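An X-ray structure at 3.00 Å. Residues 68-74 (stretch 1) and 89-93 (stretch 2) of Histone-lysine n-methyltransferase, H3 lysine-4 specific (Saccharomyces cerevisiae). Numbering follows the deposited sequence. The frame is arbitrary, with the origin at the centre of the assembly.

Stretch 1 68-74: AAFSAVR
Stretch 2 (89-93) EVILN

Helix 68-74 packs against strand 89-92 of the same chain, both elements beginning earlier in the sequence and the helix continuing beyond R74; N93 follows the strand as loop. Their axes approach to 7.0 Å, and the N-to-C directions differ by 146°, so the strand runs roughly antiparallel to the helix. V73 and V90 have the nearest CA atoms across the stretches, 5.1 Å apart. Along the helix, with phi/psi of -73/-20° at F70, -43/-46° at A72 and -72/-14° at V73, V73 N donates to A69 O at 2.9 Å and A72 N to A68 O at 2.6 Å; S71 N makes a weak bond to A68 O, also 2.6 Å. The strand is extended, with phi/psi of -117/161° at E89, -147/129° at V90, -149/166° at I91 and -77/142° at L92. No hydrogen bond links the stretches; the 261 Å² buried between them is a matter of van der Waals packing, mostly between apolar side chains.

V73 (chi1 t, 165°) has the most area covered on the helical side, 70 Å²; its CA-to-CB bond runs sideways. Its CG2 lies 4.3 Å from V90 CG1 and 3.9 Å from L92 CG, and also rests 3.8 Å from I91 C, while V73 CG1 comes 3.6 Å from V90 O; the branched side chain thus covers strand backbone as well as side chains. V90 (chi1 t, -168°) points its CA-to-CB bond toward the helix, bringing CG1 3.8 Å from A72 O and 4.5 Å from A72 CB. I91 (chi1 p, 59°; chi2 t, -174°) points away and contributes little, 12 Å². L92 (chi1 m, -57°; chi2 149°) leaves sideways, but its end comes nearer the helix: CD2 lies 4.1 Å from A69 CB, and CD1 meets the edge of the F70 ring, 4.1 Å from F70 CD2. F70 adopts chi1 t (-176°) with chi2 -107°.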

# COMPACT_ATOMS: atom_id res chain seq x y z
N ALA A 68 1.52 13.18 11.65
CA ALA A 68 2.20 12.45 10.52
C ALA A 68 1.18 11.59 9.70
O ALA A 68 0.74 11.98 8.56
CB ALA A 68 3.34 11.50 11.09
N ALA A 69 0.84 10.43 10.28
CA ALA A 69 -0.26 9.66 9.84
C ALA A 69 -1.33 10.49 9.16
O ALA A 69 -1.60 10.34 7.95
CB ALA A 69 -0.84 8.93 10.97
N PHE A 70 -1.94 11.43 9.85
CA PHE A 70 -3.08 11.92 9.13
C PHE A 70 -2.67 12.78 7.99
O PHE A 70 -3.37 12.95 7.03
CB PHE A 70 -4.03 12.60 10.01
CG PHE A 70 -5.25 13.05 9.35
CD1 PHE A 70 -5.47 14.39 9.09
CD2 PHE A 70 -6.31 12.17 9.10
CE1 PHE A 70 -6.74 14.94 8.56
CE2 PHE A 70 -7.60 12.66 8.56
CZ PHE A 70 -7.77 14.07 8.27
N SER A 71 -1.48 13.29 8.02
CA SER A 71 -1.17 14.27 6.97
C SER A 71 -0.87 13.34 5.82
O SER A 71 -1.40 13.56 4.69
CB SER A 71 0.01 15.20 7.34
OG SER A 71 0.85 14.42 8.14
N ALA A 72 -0.10 12.30 6.13
CA ALA A 72 0.16 11.29 5.13
C ALA A 72 -1.11 10.98 4.40
O ALA A 72 -1.15 11.01 3.19
CB ALA A 72 0.69 10.07 5.75
N VAL A 73 -2.21 10.80 5.12
CA VAL A 73 -3.42 10.36 4.40
C VAL A 73 -3.87 11.52 3.62
O VAL A 73 -4.76 11.45 2.79
CB VAL A 73 -4.49 10.02 5.38
CG1 VAL A 73 -5.90 9.91 4.72
CG2 VAL A 73 -4.08 8.78 6.08
N ARG A 74 -3.33 12.67 3.96
CA ARG A 74 -4.15 13.77 3.63
C ARG A 74 -3.62 14.78 2.66
O ARG A 74 -4.42 15.29 1.78
CB ARG A 74 -4.58 14.45 4.85
CG ARG A 74 -5.77 15.19 4.47
CD ARG A 74 -6.80 14.17 4.21
NE ARG A 74 -8.05 14.70 4.70
CZ ARG A 74 -9.22 14.11 4.54
NH1 ARG A 74 -9.33 12.96 3.83
NH2 ARG A 74 -10.28 14.71 5.07
N GLU A 89 -2.84 4.74 -2.64
CA GLU A 89 -3.82 5.32 -1.81
C GLU A 89 -3.24 5.16 -0.47
O GLU A 89 -2.30 4.34 -0.25
CB GLU A 89 -5.10 4.57 -1.88
CG GLU A 89 -5.72 4.39 -3.26
CD GLU A 89 -6.33 5.62 -3.83
OE1 GLU A 89 -5.97 6.70 -3.40
OE2 GLU A 89 -7.19 5.54 -4.78
N VAL A 90 -3.73 5.94 0.45
CA VAL A 90 -3.07 5.97 1.74
C VAL A 90 -4.19 6.20 2.67
O VAL A 90 -4.98 7.17 2.50
CB VAL A 90 -2.29 7.31 1.94
CG1 VAL A 90 -1.45 7.20 3.07
CG2 VAL A 90 -1.43 7.65 0.81
N ILE A 91 -4.28 5.38 3.67
CA ILE A 91 -5.43 5.57 4.57
C ILE A 91 -5.04 5.14 5.99
O ILE A 91 -3.95 4.43 6.16
CB ILE A 91 -6.61 4.71 4.13
CG1 ILE A 91 -6.21 3.22 4.12
CG2 ILE A 91 -7.29 5.23 2.95
CD1 ILE A 91 -7.28 2.39 3.58
N LEU A 92 -5.85 5.49 7.00
CA LEU A 92 -5.40 5.04 8.36
C LEU A 92 -5.69 3.57 8.56
O LEU A 92 -6.80 3.05 8.13
CB LEU A 92 -6.12 5.82 9.50
CG LEU A 92 -5.84 7.27 9.25
CD1 LEU A 92 -7.01 8.22 9.75
CD2 LEU A 92 -4.55 7.50 9.90
N ASN A 93 -4.77 2.91 9.21
CA ASN A 93 -4.93 1.51 9.32
C ASN A 93 -5.86 1.42 10.43
O ASN A 93 -5.52 0.95 11.47
CB ASN A 93 -3.65 0.85 9.76
CG ASN A 93 -3.86 -0.60 9.97
OD1 ASN A 93 -4.80 -1.21 9.42
ND2 ASN A 93 -3.04 -1.18 10.71